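Fructose-bisphosphate aldolase class I (Thermoproteus tenax, PDB 1W8S) is a class I aldolase of the DeoC/LacD family, an enzyme built on a TIM barrel and assembled from several identical subunits. Local coordinates at residues Glu155-Ala165 with Lys179-Ala190. The protein carries 2 engineered substitutions. Numbering follows the deposited sequence.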
# COMPACT_ATOMS: atom_id res chain seq x y z
N GLU E 155 20.10 -17.68 13.59
CA GLU E 155 19.05 -18.38 12.88
C GLU E 155 18.96 -19.89 13.15
O GLU E 155 17.92 -20.48 12.87
CB GLU E 155 19.20 -18.15 11.38
CG GLU E 155 18.89 -16.72 10.98
CD GLU E 155 19.01 -16.46 9.50
OE1 GLU E 155 18.76 -17.38 8.70
OE2 GLU E 155 19.34 -15.32 9.14
N THR E 156 20.02 -20.51 13.66
CA THR E 156 20.00 -21.94 13.97
C THR E 156 19.92 -22.20 15.47
O THR E 156 20.06 -23.32 15.90
CB THR E 156 21.22 -22.66 13.36
OG1 THR E 156 22.43 -22.07 13.84
CG2 THR E 156 21.28 -22.50 11.84
N ALA E 157 19.67 -21.19 16.28
CA ALA E 157 19.41 -21.41 17.70
C ALA E 157 18.20 -22.31 17.90
O ALA E 157 17.25 -22.22 17.15
CB ALA E 157 19.18 -20.09 18.41
N PRO E 158 18.23 -23.19 18.90
CA PRO E 158 17.13 -24.14 19.11
C PRO E 158 15.75 -23.49 19.15
O PRO E 158 14.84 -23.97 18.51
CB PRO E 158 17.49 -24.77 20.47
CG PRO E 158 18.95 -24.72 20.54
CD PRO E 158 19.31 -23.38 19.89
N GLU E 159 15.63 -22.41 19.90
CA GLU E 159 14.36 -21.72 20.10
C GLU E 159 13.90 -20.94 18.86
O GLU E 159 12.71 -20.76 18.66
CB GLU E 159 14.49 -20.80 21.32
CG GLU E 159 15.28 -19.52 21.11
CD GLU E 159 16.79 -19.63 21.32
OE1 GLU E 159 17.34 -20.74 21.56
OE2 GLU E 159 17.42 -18.54 21.24
N ILE E 160 14.84 -20.52 18.02
CA ILE E 160 14.50 -19.84 16.77
C ILE E 160 13.97 -20.85 15.77
O ILE E 160 12.95 -20.62 15.10
CB ILE E 160 15.73 -19.05 16.20
CG1 ILE E 160 16.18 -17.96 17.17
CG2 ILE E 160 15.43 -18.47 14.85
CD1 ILE E 160 15.17 -16.92 17.43
N VAL E 161 14.62 -22.01 15.68
CA VAL E 161 14.15 -23.02 14.73
C VAL E 161 12.78 -23.60 15.15
O VAL E 161 11.90 -23.81 14.33
CB VAL E 161 15.21 -24.13 14.52
CG1 VAL E 161 14.67 -25.30 13.75
CG2 VAL E 161 16.48 -23.55 13.86
N ALA E 162 12.62 -23.93 16.44
CA ALA E 162 11.30 -24.34 16.93
C ALA E 162 10.23 -23.26 16.66
O ALA E 162 9.10 -23.59 16.27
CB ALA E 162 11.37 -24.71 18.38
N TYR E 163 10.57 -21.98 16.83
CA TYR E 163 9.61 -20.88 16.54
C TYR E 163 9.27 -20.92 15.06
O TYR E 163 8.10 -20.86 14.66
CB TYR E 163 10.17 -19.52 16.98
CG TYR E 163 9.16 -18.45 17.42
CD1 TYR E 163 9.56 -17.39 18.24
CD2 TYR E 163 7.81 -18.48 17.01
CE1 TYR E 163 8.65 -16.39 18.64
CE2 TYR E 163 6.90 -17.49 17.42
CZ TYR E 163 7.31 -16.45 18.22
OH TYR E 163 6.40 -15.47 18.59
N ALA E 164 10.28 -21.11 14.22
CA ALA E 164 10.09 -21.11 12.79
C ALA E 164 9.06 -22.19 12.43
O ALA E 164 8.15 -21.97 11.64
CB ALA E 164 11.39 -21.37 12.09
N ALA E 165 9.25 -23.36 13.01
CA ALA E 165 8.42 -24.51 12.72
C ALA E 165 6.99 -24.26 13.19
O ALA E 165 6.03 -24.56 12.48
CB ALA E 165 9.00 -25.74 13.41
N LYS E 179 15.63 -24.51 9.04
CA LYS E 179 17.06 -24.74 9.24
C LYS E 179 17.31 -25.75 10.34
O LYS E 179 16.57 -25.85 11.31
CB LYS E 179 17.77 -23.40 9.58
CG LYS E 179 17.73 -22.40 8.38
CD LYS E 179 18.68 -21.21 8.51
CE LYS E 179 18.85 -20.54 7.14
NZ LYS E 179 19.77 -19.34 7.12
N TYR E 180 18.39 -26.50 10.20
CA TYR E 180 18.82 -27.45 11.19
C TYR E 180 19.49 -26.73 12.37
O TYR E 180 20.24 -25.76 12.17
CB TYR E 180 19.82 -28.43 10.53
CG TYR E 180 20.21 -29.61 11.38
CD1 TYR E 180 19.26 -30.33 12.11
CD2 TYR E 180 21.53 -30.04 11.44
CE1 TYR E 180 19.61 -31.41 12.89
CE2 TYR E 180 21.89 -31.14 12.24
CZ TYR E 180 20.92 -31.82 12.96
OH TYR E 180 21.25 -32.91 13.75
N THR E 181 19.22 -27.21 13.59
CA THR E 181 19.86 -26.68 14.79
C THR E 181 21.29 -27.19 15.01
O THR E 181 22.02 -26.65 15.85
CB THR E 181 19.04 -27.04 16.04
OG1 THR E 181 18.79 -28.47 16.10
CG2 THR E 181 17.66 -26.33 15.98
N GLY E 182 21.68 -28.26 14.31
CA GLY E 182 23.00 -28.86 14.50
C GLY E 182 23.02 -30.06 15.45
O GLY E 182 24.07 -30.63 15.71
N ASP E 183 21.85 -30.43 15.97
CA ASP E 183 21.76 -31.61 16.82
C ASP E 183 20.33 -32.16 16.89
O ASP E 183 19.35 -31.40 16.88
CB ASP E 183 22.33 -31.36 18.21
CG ASP E 183 21.33 -30.75 19.15
OD1 ASP E 183 21.22 -29.50 19.14
OD2 ASP E 183 20.64 -31.44 19.94
N PRO E 184 20.22 -33.48 16.94
CA PRO E 184 18.90 -34.12 16.88
C PRO E 184 18.00 -33.84 18.06
O PRO E 184 16.79 -33.83 17.85
CB PRO E 184 19.23 -35.62 16.76
CG PRO E 184 20.64 -35.78 17.22
CD PRO E 184 21.31 -34.47 16.96
N LYS E 185 18.52 -33.62 19.26
CA LYS E 185 17.63 -33.38 20.40
C LYS E 185 16.85 -32.06 20.21
O LYS E 185 15.61 -32.06 20.31
CB LYS E 185 18.39 -33.42 21.73
CG LYS E 185 17.65 -32.80 22.95
CD LYS E 185 16.56 -33.69 23.53
CE LYS E 185 16.95 -34.21 24.93
NZ LYS E 185 17.04 -33.10 25.95
N THR E 186 17.55 -30.97 19.89
CA THR E 186 16.92 -29.67 19.77
C THR E 186 16.08 -29.64 18.52
O THR E 186 15.03 -29.00 18.49
CB THR E 186 17.94 -28.50 19.77
OG1 THR E 186 18.89 -28.69 18.71
CG2 THR E 186 18.76 -28.49 21.04
N PHE E 187 16.51 -30.32 17.48
CA PHE E 187 15.72 -30.38 16.25
C PHE E 187 14.44 -31.22 16.42
O PHE E 187 13.43 -30.93 15.80
CB PHE E 187 16.54 -30.90 15.10
CG PHE E 187 15.97 -30.54 13.76
CD1 PHE E 187 15.85 -29.19 13.39
CD2 PHE E 187 15.53 -31.50 12.88
CE1 PHE E 187 15.35 -28.83 12.14
CE2 PHE E 187 15.01 -31.14 11.65
CZ PHE E 187 14.93 -29.80 11.28
N SER E 188 14.48 -32.26 17.26
CA SER E 188 13.26 -33.05 17.52
C SER E 188 12.17 -32.22 18.22
O SER E 188 10.99 -32.52 18.06
CB SER E 188 13.59 -34.29 18.36
OG SER E 188 14.03 -33.87 19.62
N TRP E 189 12.54 -31.20 19.01
CA TRP E 189 11.56 -30.29 19.61
C TRP E 189 10.87 -29.45 18.50
O TRP E 189 9.66 -29.22 18.53
CB TRP E 189 12.22 -29.35 20.64
CG TRP E 189 11.30 -28.29 21.23
CD1 TRP E 189 11.46 -26.93 21.18
CD2 TRP E 189 10.10 -28.51 21.98
NE1 TRP E 189 10.42 -26.30 21.82
CE2 TRP E 189 9.58 -27.25 22.33
CE3 TRP E 189 9.42 -29.66 22.40
CZ2 TRP E 189 8.41 -27.10 23.08
CZ3 TRP E 189 8.25 -29.51 23.15
CH2 TRP E 189 7.76 -28.24 23.47
N ALA E 190 11.63 -28.98 17.53
CA ALA E 190 11.06 -28.30 16.37
C ALA E 190 10.08 -29.16 15.60
O ALA E 190 8.98 -28.74 15.25
CB ALA E 190 12.19 -27.83 15.44
O HOH W 1 14.37 -26.47 19.49
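Glu-155 opens the contact with a salt bridge to Lys-179, OE1 to NZ at 2.7 Å. The ammonium comes to the syn side of the carboxylate but 33° out of its plane, and both long chains are extended, which lets them meet beyond the backbone. The carboxylate's other oxygen pairs with Arg-148, while Lys-179 also forms a salt bridge with the bound 1,6-di-O-phosphono-beta-D-fructofuranose; Glu-155 thus probably offsets the charge of two neighbouring cations and steadies a lysine of the ligand pocket. At Thr-156 the backbone takes over: its O receives a CA-H...O contact from Thr-181 CA (3.5 Å).

Ala-157 is the N-cap of helix 158-171, and Pro-158, with no N-H to donate, fits the first turn. Its ring lies against the methyl of Thr-186, CG to CG2 3.8 Å. Thr-186 suits this place because its two branches divide the work: CG2 packs, while OG1, taking a bond from Thr-181 OG1, donates to Asp-183 OD1. Asp-183 caps the second helix through OD2, which accepts from Thr-186 N. A water ties the helices together, donating to Pro-158 O and Thr-186 O.

Branched Val-161 fills the centre. Both methyls lie against Lys-179 O, CG1 at 3.1 Å, and that carbonyl is buried without a hydrogen-bond partner. CG1, anti to the backbone N (chi1 170°), also touches Ala-190 CB and Phe-187, while Val-161 CB meets Thr-181 CG2 at 3.6 Å. Small residues follow: Ala-162 and Ala-190 bring their CA atoms to 4.0 Å, and Ala-162 CB rests 3.6 Å from Trp-189 CD1. Ala-165 continues this close packing against Ala-190.

The two helices, nearly parallel at 26° with segment axes 8.5 Å apart, are successive barrel helices joined through strand 175-179, on which Val-161, Ala-165 and Phe-187 pack, a beta-alpha arrangement characteristic of the TIM barrel.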